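Local coordinates for D-isomer specific 2-hydroxyacid dehydrogenase family protein (Desulfovibrio vulgaris, PDB 5TX7), which probably interconverts D-2-hydroxyacids and the matching 2-oxoacids, with NAD as the likely cofactor, at residues Ser93-Tyr98 / Met299-Ala304; Leu111-Leu114 / Thr118-His121; Thr159-Gly164 / Ser181-Asp186; Ala303-Ser308 / Pro314-Asn319. All coordinates share one frame; numbering follows the deposited sequence.

Interaction 1. Residues Ser93-Tyr98 / Met299-Ala304; sequences SNVPGY and MDSTAA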
loop_
_atom_site.group_PDB
_atom_site.type_symbol
_atom_site.label_atom_id
_atom_site.label_comp_id
_atom_site.label_asym_id
_atom_site.label_seq_id
_atom_site.Cartn_x
_atom_site.Cartn_y
_atom_site.Cartn_z
ATOM N N SER A 93 -20.993 -20.469 -17.931
ATOM C CA SER A 93 -19.727 -20.553 -17.218
ATOM C C SER A 93 -19.350 -19.216 -16.569
ATOM O O SER A 93 -19.710 -18.143 -17.084
ATOM C CB SER A 93 -18.623 -21.003 -18.174
ATOM O OG SER A 93 -18.820 -22.342 -18.587
ATOM N N ASN A 94 -18.619 -19.294 -15.450
ATOM C CA ASN A 94 -17.996 -18.103 -14.841
ATOM C C ASN A 94 -16.480 -18.256 -14.803
ATOM O O ASN A 94 -15.947 -19.193 -15.391
ATOM C CB ASN A 94 -18.598 -17.825 -13.449
ATOM C CG ASN A 94 -18.177 -18.833 -12.400
ATOM O OD1 ASN A 94 -17.594 -19.892 -12.698
ATOM N ND2 ASN A 94 -18.487 -18.513 -11.154
ATOM N N VAL A 95 -15.796 -17.325 -14.136
ATOM C CA VAL A 95 -14.359 -17.398 -13.929
ATOM C C VAL A 95 -14.039 -17.174 -12.448
ATOM O O VAL A 95 -14.015 -16.025 -11.988
ATOM C CB VAL A 95 -13.622 -16.327 -14.750
ATOM C CG1 VAL A 95 -12.111 -16.506 -14.612
ATOM C CG2 VAL A 95 -14.057 -16.361 -16.217
ATOM N N PRO A 96 -13.800 -18.253 -11.687
ATOM C CA PRO A 96 -13.315 -18.071 -10.310
ATOM C C PRO A 96 -11.804 -17.829 -10.255
ATOM O O PRO A 96 -11.084 -18.214 -11.176
ATOM C CB PRO A 96 -13.685 -19.390 -9.628
ATOM C CG PRO A 96 -13.679 -20.396 -10.729
ATOM C CD PRO A 96 -13.995 -19.673 -12.026
ATOM N N GLY A 97 -11.346 -17.158 -9.201
ATOM C CA GLY A 97 -9.914 -17.027 -8.912
ATOM C C GLY A 97 -9.080 -16.001 -9.671
ATOM O O GLY A 97 -7.919 -15.793 -9.325
ATOM N N TYR A 98 -9.651 -15.351 -10.680
ATOM C CA TYR A 98 -8.904 -14.392 -11.509
ATOM C C TYR A 98 -8.339 -13.197 -10.717
ATOM O O TYR A 98 -7.315 -12.640 -11.097
ATOM C CB TYR A 98 -9.779 -13.861 -12.676
ATOM C CG TYR A 98 -10.852 -12.861 -12.248
ATOM C CD1 TYR A 98 -10.591 -11.495 -12.196
ATOM C CD2 TYR A 98 -12.132 -13.294 -11.947
ATOM C CE1 TYR A 98 -11.575 -10.592 -11.802
ATOM C CE2 TYR A 98 -13.129 -12.419 -11.553
ATOM C CZ TYR A 98 -12.841 -11.062 -11.473
ATOM O OH TYR A 98 -13.812 -10.175 -11.070
ATOM N N MET A 299 -9.597 -12.569 -19.159
ATOM C CA MET A 299 -9.709 -12.726 -20.605
ATOM C C MET A 299 -9.309 -14.132 -21.026
ATOM O O MET A 299 -10.037 -14.776 -21.762
ATOM C CB MET A 299 -8.831 -11.696 -21.321
ATOM C CG MET A 299 -8.938 -11.698 -22.848
ATOM S SD MET A 299 -10.489 -11.054 -23.494
ATOM C CE MET A 299 -10.322 -9.320 -23.064
ATOM N N ASP A 300 -8.139 -14.591 -20.565
ATOM C CA ASP A 300 -7.631 -15.930 -20.892
ATOM C C ASP A 300 -8.565 -17.046 -20.428
ATOM O O ASP A 300 -8.824 -17.993 -21.192
ATOM C CB ASP A 300 -6.254 -16.167 -20.283
ATOM C CG ASP A 300 -5.123 -15.448 -21.027
ATOM O OD1 ASP A 300 -5.198 -15.272 -22.267
ATOM O OD2 ASP A 300 -4.119 -15.081 -20.351
ATOM N N SER A 301 -9.070 -16.931 -19.196
ATOM C CA SER A 301 -9.995 -17.925 -18.640
ATOM C C SER A 301 -11.320 -17.955 -19.386
ATOM O O SER A 301 -11.899 -19.016 -19.560
ATOM C CB SER A 301 -10.260 -17.673 -17.150
ATOM O OG SER A 301 -9.091 -17.854 -16.366
ATOM N N THR A 302 -11.796 -16.792 -19.821
ATOM C CA THR A 302 -12.963 -16.706 -20.696
ATOM C C THR A 302 -12.710 -17.396 -22.060
ATOM O O THR A 302 -13.596 -18.098 -22.569
ATOM C CB THR A 302 -13.375 -15.241 -20.895
ATOM O OG1 THR A 302 -13.676 -14.680 -19.603
ATOM C CG2 THR A 302 -14.585 -15.111 -21.800
ATOM N N ALA A 303 -11.522 -17.217 -22.639
ATOM C CA ALA A 303 -11.166 -17.941 -23.872
ATOM C C ALA A 303 -11.133 -19.460 -23.641
ATOM O O ALA A 303 -11.609 -20.233 -24.486
ATOM C CB ALA A 303 -9.836 -17.466 -24.425
ATOM N N ALA A 304 -10.605 -19.874 -22.482
ATOM C CA ALA A 304 -10.579 -21.297 -22.097
ATOM C C ALA A 304 -11.964 -21.902 -21.972
ATOM O O ALA A 304 -12.181 -23.020 -22.439
ATOM C CB ALA A 304 -9.831 -21.476 -20.791
#

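Interaction 2. Residues Leu111-Leu114 / Thr118-His121; sequences LLEL and TALH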
loop_
_atom_site.group_PDB
_atom_site.type_symbol
_atom_site.label_atom_id
_atom_site.label_comp_id
_atom_site.label_asym_id
_atom_site.label_seq_id
_atom_site.Cartn_x
_atom_site.Cartn_y
_atom_site.Cartn_z
ATOM N N LEU A 111 -5.920 0.080 3.459
ATOM C CA LEU A 111 -5.443 0.099 4.839
ATOM C C LEU A 111 -4.220 0.992 5.049
ATOM O O LEU A 111 -4.135 1.696 6.053
ATOM C CB LEU A 111 -5.129 -1.315 5.288
ATOM C CG LEU A 111 -4.580 -1.522 6.699
ATOM C CD1 LEU A 111 -5.601 -0.986 7.688
ATOM C CD2 LEU A 111 -4.287 -2.985 6.924
ATOM N N LEU A 112 -3.268 0.947 4.126
ATOM C CA LEU A 112 -2.062 1.760 4.229
ATOM C C LEU A 112 -2.297 3.227 3.941
ATOM O O LEU A 112 -1.598 4.076 4.507
ATOM C CB LEU A 112 -0.943 1.222 3.331
ATOM C CG LEU A 112 -0.290 -0.056 3.842
ATOM C CD1 LEU A 112 0.612 -0.634 2.760
ATOM C CD2 LEU A 112 0.495 0.212 5.105
ATOM N N GLU A 113 -3.270 3.533 3.089
ATOM C CA GLU A 113 -3.672 4.920 2.910
ATOM C C GLU A 113 -4.334 5.428 4.175
ATOM O O GLU A 113 -4.126 6.590 4.509
ATOM C CB GLU A 113 -4.553 5.125 1.672
ATOM C CG GLU A 113 -5.024 6.565 1.419
ATOM C CD GLU A 113 -3.955 7.608 1.100
ATOM O OE1 GLU A 113 -2.813 7.267 0.679
ATOM O OE2 GLU A 113 -4.304 8.820 1.260
ATOM N N LEU A 114 -5.105 4.605 4.875
ATOM C CA LEU A 114 -5.657 5.039 6.168
ATOM C C LEU A 114 -4.526 5.231 7.221
ATOM O O LEU A 114 -4.591 6.139 8.045
ATOM C CB LEU A 114 -6.707 4.063 6.686
ATOM C CG LEU A 114 -8.010 3.967 5.873
ATOM C CD1 LEU A 114 -8.778 2.670 6.107
ATOM C CD2 LEU A 114 -8.923 5.146 6.169
ATOM N N THR A 118 -0.646 8.770 2.417
ATOM C CA THR A 118 0.420 9.274 1.528
ATOM C C THR A 118 -0.102 10.307 0.573
ATOM O O THR A 118 0.553 11.311 0.340
ATOM C CB THR A 118 1.101 8.192 0.695
ATOM O OG1 THR A 118 0.115 7.479 -0.049
ATOM C CG2 THR A 118 1.897 7.251 1.597
ATOM N N ALA A 119 -1.280 10.065 0.022
ATOM C CA ALA A 119 -1.886 10.977 -0.955
ATOM C C ALA A 119 -2.291 12.315 -0.347
ATOM O O ALA A 119 -2.207 13.351 -1.016
ATOM C CB ALA A 119 -3.087 10.319 -1.621
ATOM N N LEU A 120 -2.751 12.295 0.897
ATOM C CA LEU A 120 -2.998 13.539 1.633
ATOM C C LEU A 120 -1.713 14.371 1.734
ATOM O O LEU A 120 -1.690 15.515 1.339
ATOM C CB LEU A 120 -3.570 13.267 3.022
ATOM C CG LEU A 120 -3.706 14.476 3.953
ATOM C CD1 LEU A 120 -4.624 15.526 3.347
ATOM C CD2 LEU A 120 -4.225 14.055 5.322
ATOM N N HIS A 121 -0.639 13.779 2.227
ATOM C CA HIS A 121 0.624 14.510 2.378
ATOM C C HIS A 121 1.231 14.992 1.059
ATOM O O HIS A 121 1.885 16.044 1.020
ATOM C CB HIS A 121 1.637 13.686 3.152
ATOM C CG HIS A 121 1.244 13.473 4.570
ATOM N ND1 HIS A 121 0.563 12.352 4.979
ATOM C CD2 HIS A 121 1.398 14.242 5.673
ATOM C CE1 HIS A 121 0.330 12.428 6.272
ATOM N NE2 HIS A 121 0.826 13.563 6.719
HETATM O O HOH W 1 -0.786 5.759 1.631
#

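Interaction 3. Residues Thr159-Gly164 / Ser181-Asp186; sequences TGRRVG and SRFDPD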
loop_
_atom_site.group_PDB
_atom_site.type_symbol
_atom_site.label_atom_id
_atom_site.label_comp_id
_atom_site.label_asym_id
_atom_site.label_seq_id
_atom_site.Cartn_x
_atom_site.Cartn_y
_atom_site.Cartn_z
ATOM N N THR A 159 -8.788 -15.439 -1.278
ATOM C CA THR A 159 -8.474 -14.023 -1.096
ATOM C C THR A 159 -8.089 -13.756 0.365
ATOM O O THR A 159 -7.026 -13.210 0.647
ATOM C CB THR A 159 -9.658 -13.140 -1.522
ATOM O OG1 THR A 159 -9.971 -13.395 -2.880
ATOM C CG2 THR A 159 -9.325 -11.694 -1.421
ATOM N N GLY A 160 -8.964 -14.184 1.267
ATOM C CA GLY A 160 -8.699 -14.196 2.697
ATOM C C GLY A 160 -7.338 -14.765 3.063
ATOM O O GLY A 160 -6.614 -14.171 3.828
ATOM N N ARG A 161 -6.984 -15.902 2.501
ATOM C CA ARG A 161 -5.682 -16.519 2.777
ATOM C C ARG A 161 -4.529 -15.673 2.290
ATOM O O ARG A 161 -3.494 -15.604 2.958
ATOM C CB ARG A 161 -5.577 -17.883 2.108
ATOM C CG ARG A 161 -6.446 -18.935 2.764
ATOM C CD ARG A 161 -6.615 -20.109 1.833
ATOM N NE ARG A 161 -7.647 -21.030 2.283
ATOM C CZ ARG A 161 -7.986 -22.138 1.629
ATOM N NH1 ARG A 161 -7.384 -22.456 0.479
ATOM N NH2 ARG A 161 -8.937 -22.932 2.113
ATOM N N ARG A 162 -4.710 -15.048 1.118
ATOM C CA ARG A 162 -3.723 -14.106 0.559
ATOM C C ARG A 162 -3.566 -12.906 1.486
ATOM O O ARG A 162 -2.451 -12.508 1.820
ATOM C CB ARG A 162 -4.151 -13.653 -0.837
ATOM C CG ARG A 162 -3.083 -13.005 -1.670
ATOM C CD ARG A 162 -2.105 -14.056 -2.138
ATOM N NE ARG A 162 -0.845 -13.850 -1.490
ATOM C CZ ARG A 162 0.114 -14.766 -1.426
ATOM N NH1 ARG A 162 1.238 -14.483 -0.779
ATOM N NH2 ARG A 162 -0.011 -15.965 -2.011
ATOM N N VAL A 163 -4.688 -12.348 1.937
ATOM C CA VAL A 163 -4.630 -11.252 2.876
ATOM C C VAL A 163 -3.846 -11.659 4.130
ATOM O O VAL A 163 -3.046 -10.875 4.646
ATOM C CB VAL A 163 -6.034 -10.732 3.229
ATOM C CG1 VAL A 163 -5.994 -9.822 4.450
ATOM C CG2 VAL A 163 -6.632 -9.992 2.053
ATOM N N GLY A 164 -4.058 -12.880 4.605
ATOM C CA GLY A 164 -3.359 -13.375 5.782
ATOM C C GLY A 164 -1.858 -13.505 5.577
ATOM O O GLY A 164 -1.083 -13.129 6.449
ATOM N N SER A 181 -13.887 -23.962 5.944
ATOM C CA SER A 181 -12.613 -24.694 5.887
ATOM C C SER A 181 -11.752 -24.582 7.160
ATOM O O SER A 181 -11.502 -23.482 7.662
ATOM C CB SER A 181 -11.798 -24.187 4.687
ATOM O OG SER A 181 -11.442 -22.805 4.841
ATOM N N ARG A 182 -11.253 -25.723 7.632
ATOM C CA ARG A 182 -10.189 -25.770 8.646
ATOM C C ARG A 182 -8.834 -25.836 7.917
ATOM O O ARG A 182 -8.163 -26.865 7.934
ATOM C CB ARG A 182 -10.387 -26.975 9.580
ATOM N N PHE A 183 -8.456 -24.734 7.264
ATOM C CA PHE A 183 -7.184 -24.624 6.540
ATOM C C PHE A 183 -6.157 -24.000 7.466
ATOM O O PHE A 183 -6.370 -22.893 7.952
ATOM C CB PHE A 183 -7.324 -23.738 5.281
ATOM C CG PHE A 183 -6.016 -23.495 4.568
ATOM C CD1 PHE A 183 -5.458 -24.482 3.752
ATOM C CD2 PHE A 183 -5.322 -22.294 4.728
ATOM C CE1 PHE A 183 -4.227 -24.285 3.129
ATOM C CE2 PHE A 183 -4.108 -22.079 4.084
ATOM C CZ PHE A 183 -3.556 -23.080 3.292
ATOM N N ASP A 184 -5.045 -24.700 7.687
ATOM C CA ASP A 184 -3.949 -24.197 8.519
ATOM C C ASP A 184 -2.795 -23.710 7.629
ATOM O O ASP A 184 -2.171 -24.517 6.942
ATOM C CB ASP A 184 -3.462 -25.292 9.473
ATOM C CG ASP A 184 -2.374 -24.802 10.433
ATOM O OD1 ASP A 184 -2.536 -23.709 11.021
ATOM O OD2 ASP A 184 -1.358 -25.526 10.606
ATOM N N PRO A 185 -2.515 -22.387 7.629
ATOM C CA PRO A 185 -1.397 -21.869 6.841
ATOM C C PRO A 185 -0.051 -22.109 7.505
ATOM O O PRO A 185 0.010 -22.486 8.681
ATOM C CB PRO A 185 -1.689 -20.381 6.757
ATOM C CG PRO A 185 -2.434 -20.085 7.994
ATOM C CD PRO A 185 -3.201 -21.310 8.359
ATOM N N ASP A 186 1.018 -21.881 6.749
ATOM C CA ASP A 186 2.375 -22.160 7.216
ATOM C C ASP A 186 3.052 -20.878 7.715
ATOM O O ASP A 186 4.120 -20.490 7.215
ATOM C CB ASP A 186 3.198 -22.835 6.095
#

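Interaction 4. Residues Ala303-Ser308 / Pro314-Asn319; sequences AANIRS and PVNVVN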
loop_
_atom_site.group_PDB
_atom_site.type_symbol
_atom_site.label_atom_id
_atom_site.label_comp_id
_atom_site.label_asym_id
_atom_site.label_seq_id
_atom_site.Cartn_x
_atom_site.Cartn_y
_atom_site.Cartn_z
ATOM N N ALA A 303 -11.522 -17.217 -22.639
ATOM C CA ALA A 303 -11.166 -17.941 -23.872
ATOM C C ALA A 303 -11.133 -19.460 -23.641
ATOM O O ALA A 303 -11.609 -20.233 -24.486
ATOM C CB ALA A 303 -9.836 -17.466 -24.425
ATOM N N ALA A 304 -10.605 -19.874 -22.482
ATOM C CA ALA A 304 -10.579 -21.297 -22.097
ATOM C C ALA A 304 -11.964 -21.902 -21.972
ATOM O O ALA A 304 -12.181 -23.020 -22.439
ATOM C CB ALA A 304 -9.831 -21.476 -20.791
ATOM N N ASN A 305 -12.884 -21.158 -21.332
ATOM C CA ASN A 305 -14.295 -21.546 -21.209
ATOM C C ASN A 305 -14.950 -21.765 -22.581
ATOM O O ASN A 305 -15.649 -22.751 -22.793
ATOM C CB ASN A 305 -15.107 -20.457 -20.459
ATOM C CG ASN A 305 -14.826 -20.402 -18.951
ATOM O OD1 ASN A 305 -14.073 -21.199 -18.408
ATOM N ND2 ASN A 305 -15.457 -19.454 -18.271
ATOM N N ILE A 306 -14.730 -20.825 -23.501
ATOM C CA ILE A 306 -15.290 -20.891 -24.863
ATOM C C ILE A 306 -14.663 -22.042 -25.645
ATOM O O ILE A 306 -15.372 -22.772 -26.335
ATOM C CB ILE A 306 -15.084 -19.567 -25.637
ATOM C CG1 ILE A 306 -15.847 -18.416 -24.976
ATOM C CG2 ILE A 306 -15.536 -19.700 -27.087
ATOM C CD1 ILE A 306 -15.355 -17.040 -25.408
ATOM N N ARG A 307 -13.342 -22.187 -25.542
ATOM C CA ARG A 307 -12.596 -23.286 -26.192
ATOM C C ARG A 307 -13.154 -24.634 -25.733
ATOM O O ARG A 307 -13.443 -25.509 -26.562
ATOM C CB ARG A 307 -11.095 -23.179 -25.889
ATOM C CG ARG A 307 -10.172 -23.891 -26.872
ATOM C CD ARG A 307 -8.675 -23.644 -26.613
ATOM N NE ARG A 307 -8.335 -22.206 -26.513
ATOM C CZ ARG A 307 -7.992 -21.533 -25.394
ATOM N NH1 ARG A 307 -7.880 -22.129 -24.195
ATOM N NH2 ARG A 307 -7.732 -20.229 -25.474
ATOM N N SER A 308 -13.354 -24.772 -24.419
ATOM C CA SER A 308 -13.928 -25.989 -23.834
ATOM C C SER A 308 -15.357 -26.271 -24.288
ATOM O O SER A 308 -15.722 -27.427 -24.536
ATOM C CB SER A 308 -13.901 -25.917 -22.320
ATOM O OG SER A 308 -12.572 -25.851 -21.856
ATOM N N PRO A 314 -17.643 -28.486 -21.488
ATOM C CA PRO A 314 -17.605 -27.135 -20.927
ATOM C C PRO A 314 -17.108 -27.087 -19.484
ATOM O O PRO A 314 -17.465 -27.936 -18.679
ATOM C CB PRO A 314 -19.071 -26.663 -21.006
ATOM C CG PRO A 314 -19.851 -27.760 -21.618
ATOM C CD PRO A 314 -19.023 -29.000 -21.506
ATOM N N VAL A 315 -16.306 -26.082 -19.171
ATOM C CA VAL A 315 -15.650 -25.971 -17.878
ATOM C C VAL A 315 -16.246 -24.819 -17.070
ATOM O O VAL A 315 -16.858 -23.926 -17.645
ATOM C CB VAL A 315 -14.122 -25.860 -18.105
ATOM C CG1 VAL A 315 -13.661 -24.454 -18.490
ATOM C CG2 VAL A 315 -13.383 -26.394 -16.904
ATOM N N ASN A 316 -16.101 -24.864 -15.747
ATOM C CA ASN A 316 -16.629 -23.832 -14.821
ATOM C C ASN A 316 -18.140 -23.616 -14.962
ATOM O O ASN A 316 -18.628 -22.508 -14.836
ATOM C CB ASN A 316 -15.888 -22.501 -14.994
ATOM C CG ASN A 316 -14.430 -22.574 -14.590
ATOM O OD1 ASN A 316 -14.082 -23.212 -13.598
ATOM N ND2 ASN A 316 -13.571 -21.882 -15.335
ATOM N N VAL A 317 -18.880 -24.692 -15.192
ATOM C CA VAL A 317 -20.307 -24.586 -15.434
ATOM C C VAL A 317 -20.991 -24.329 -14.086
ATOM O O VAL A 317 -20.795 -25.103 -13.134
ATOM C CB VAL A 317 -20.844 -25.851 -16.130
ATOM C CG1 VAL A 317 -22.341 -25.763 -16.367
ATOM C CG2 VAL A 317 -20.155 -26.040 -17.463
ATOM N N VAL A 318 -21.770 -23.249 -14.005
ATOM C CA VAL A 318 -22.485 -22.895 -12.761
ATOM C C VAL A 318 -23.964 -23.330 -12.723
ATOM O O VAL A 318 -24.633 -23.120 -11.705
ATOM C CB VAL A 318 -22.365 -21.381 -12.400
ATOM C CG1 VAL A 318 -20.906 -20.977 -12.291
ATOM C CG2 VAL A 318 -23.078 -20.473 -13.404
ATOM N N ASN A 319 -24.458 -23.952 -13.804
ATOM C CA ASN A 319 -25.839 -24.423 -13.870
ATOM C C ASN A 319 -25.969 -25.886 -14.329
ATOM O O ASN A 319 -26.918 -26.250 -15.032
ATOM C CB ASN A 319 -26.652 -23.472 -14.750
ATOM C CG ASN A 319 -26.277 -23.555 -16.224
ATOM O OD1 ASN A 319 -25.206 -24.029 -16.582
ATOM N ND2 ASN A 319 -27.178 -23.107 -17.087
HETATM O O HOH W 2 -16.943 -23.888 -20.607
#

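Interaction 1. Residues Ser93-Tyr98 / Met299-Ala304
Val-95 and Ser-301 mark the closest approach of the two backbones, their CA atoms 6.4 Å apart, where the loop leaving strand 92-93 runs past one flank of helix 292-310. Val-95 points its side chain at the helix and uses both methyls. CG1 meets CB of Ser-301 at 3.4 Å and has the OG of that serine 3.7 Å away, so this branch lies against the whole short side chain. CG2 reaches the next residue, coming to 3.8 Å from OG1 of Thr-302, and the two side chains cross at about a right angle. With CG1 trans to its own nitrogen (chi1 -175°), Val-95 spreads its branches over two successive helix residues.

The loop belongs to the substrate-binding half of a D-2-hydroxyacid dehydrogenase: strand 92-93 is an outer strand of its five-stranded parallel sheet, and the chain then passes into helix 100-116. Helix 292-310, built from the far end of the sequence, returns to pack on this half.

No hydrogen bond joins the two segments here, and both helix hydroxyls turn back to their own helix. Thr-302 OG1 bonds to Leu-298 O, and Ser-301 OG makes a weak bond to Thr-297 O. Val-95 therefore meets a threonine oxygen that already has a partner one turn back. On the loop side, Val-95 O accepts from Thr-75 OG1, while the side chain of Val-95 also touches Leu-298 and Asn-305 along the same helix.

Interaction 2. Residues Leu111-Leu114 / Thr118-His121
Glu-113 reaches from helix 100-116 across to the first turn of helix 118-126, where its carboxylate meets Thr-118 and Ala-119. The dense part is polar. OE1 accepts the backbone N of Ala-119 at 3.3 Å through its syn lone pair, and the bond is nearly straight at 174°. A bend at chi2 (65°) folds the chain so that the carboxylate arrives beside the helix start. Its other oxygen, OE2, rests against CB of Ala-119 at 3.5 Å. Water 1 fills the corner: it donates to Glu-113 OE1 at 2.7 Å, lies 2.6 Å from Thr-118 OG1, and makes a weak bond to Leu-112 O.

Toward Leu-120 the contact is looser. This residue is partly exposed; its nearest atom, the backbone N, is 3.8 Å from Glu-113 OE2, and a bound PEG lies about 5 Å from its side chain.

This corner sits at the dimer interface, where Glu-113 of the second subunit packs on Thr-118 and Ala-119. The two Glu-113 OE1 atoms come close, so the pair would repel if both were fully charged. The amides at the helix start may offset part of that charge, and a proton held by one of the glutamates is a plausible alternative.

Interaction 3. Residues Thr159-Gly164 / Ser181-Asp186
Arg-161 lays its side chain over Phe-183, joining the helix that follows the first strand of the Rossmann-type sheet to the loop that follows the second strand. Helix 158-169 comes after strand 150-154, and Gly-160, already in the helix, is the last glycine of what looks like the GxGxxG pattern; the loop leads from strand 173-177 towards strand 190-192. In relatives the adenosine end of the dinucleotide lies near this strand end.

Ser-181 comes first. Its OG stands at the edge of the Arg-161 guanidinium, in the plane of the group and 3.7 Å from NH2. Arg-182 then turns away from the helix, its side chain unmodelled past CB.

Phe-183 carries most of the contact. The guanidinium lies flat on one ring face, the planes 22° apart and the centres separated by 4.1 Å, in an offset cation-pi stack. Arg-161 NE approaches Phe-183 CD2 at 3.6 Å, and the aliphatic part follows, with Arg-161 CD over the same face in a CH-pi contact. An extended run from CG to NE (chi2 163°) keeps methylene and cation on one ring, while NE also makes a weak bond to Phe-156 O, which may limit its rotation.

Asp-184 takes no part across the contact and forms a salt bridge with Arg-188. At Pro-185 the loop packs on Phe-190, and Pro-185 O accepts a hydrogen bond from Arg-188 NH1.

Interaction 4. Residues Ala303-Ser308 / Pro314-Asn319
The turn-back after the C-terminal helix is fastened where Asn-305 of helix 292-310 meets Val-315 and Asn-316 of the returning tail. Asn-316 ND2 donates to Asn-305 OD1 at 3.2 Å, an N-H...O angle of 149°. The donor lies in the carbonyl plane of Asn-305, on a lone pair, and the two amide planes are turned 72° against each other. Asn-316 itself has a left-handed backbone, at the point where the tail bends.

CG1 of Val-315 comes to the same OD1 at 3.3 Å and also touches Ser-308 OG at 3.8 Å, wedging between two helix residues one turn apart. It sits between its backbone N and carbonyl carbon (chi1 80°), turned toward both. Water 2 bridges the two backbones, donating to Asn-305 O at 2.8 Å and accepting from Val-315 N at 2.7 Å.

The tail runs on beside the edge strand 92-93 of the substrate-binding domain's parallel sheet and the residue after it: Asn-316 pairs with Asn-94 through the backbone, and Val-318 does so with Val-92. Asn-305 works on both sides of this seam, because its ND2 bonds to Asn-94 O and to Ser-71 OG while its oxygen holds the tail.

Ser-308 keeps its hydroxyl within the helix. OG donates to Ala-304 O at 2.9 Å, which also takes the backbone N of Ser-308, the two donors arriving from opposite faces of the carbonyl plane.

Overall arrangement
Interactions 1 and 4 form one cluster on the substrate-binding domain, their centres about 8 Å apart. Both use helix 292-310 and share Ala-303 and Ala-304, and Ser-93 and Asn-94 of interaction 1 bond directly to Val-315 and Asn-305 of interaction 4. Between the two halves of interaction 1 the chain builds the NAD-binding domain, which holds interactions 2 and 3, met in that order and with centres about 27 Å apart. Interaction 2 lies at the subunit interface, about 41 Å from interaction 4 between centres, and interaction 3 beside the seven-stranded sheet of the Rossmann-type domain. The sequence thus leaves one domain, completes the other and returns to the first.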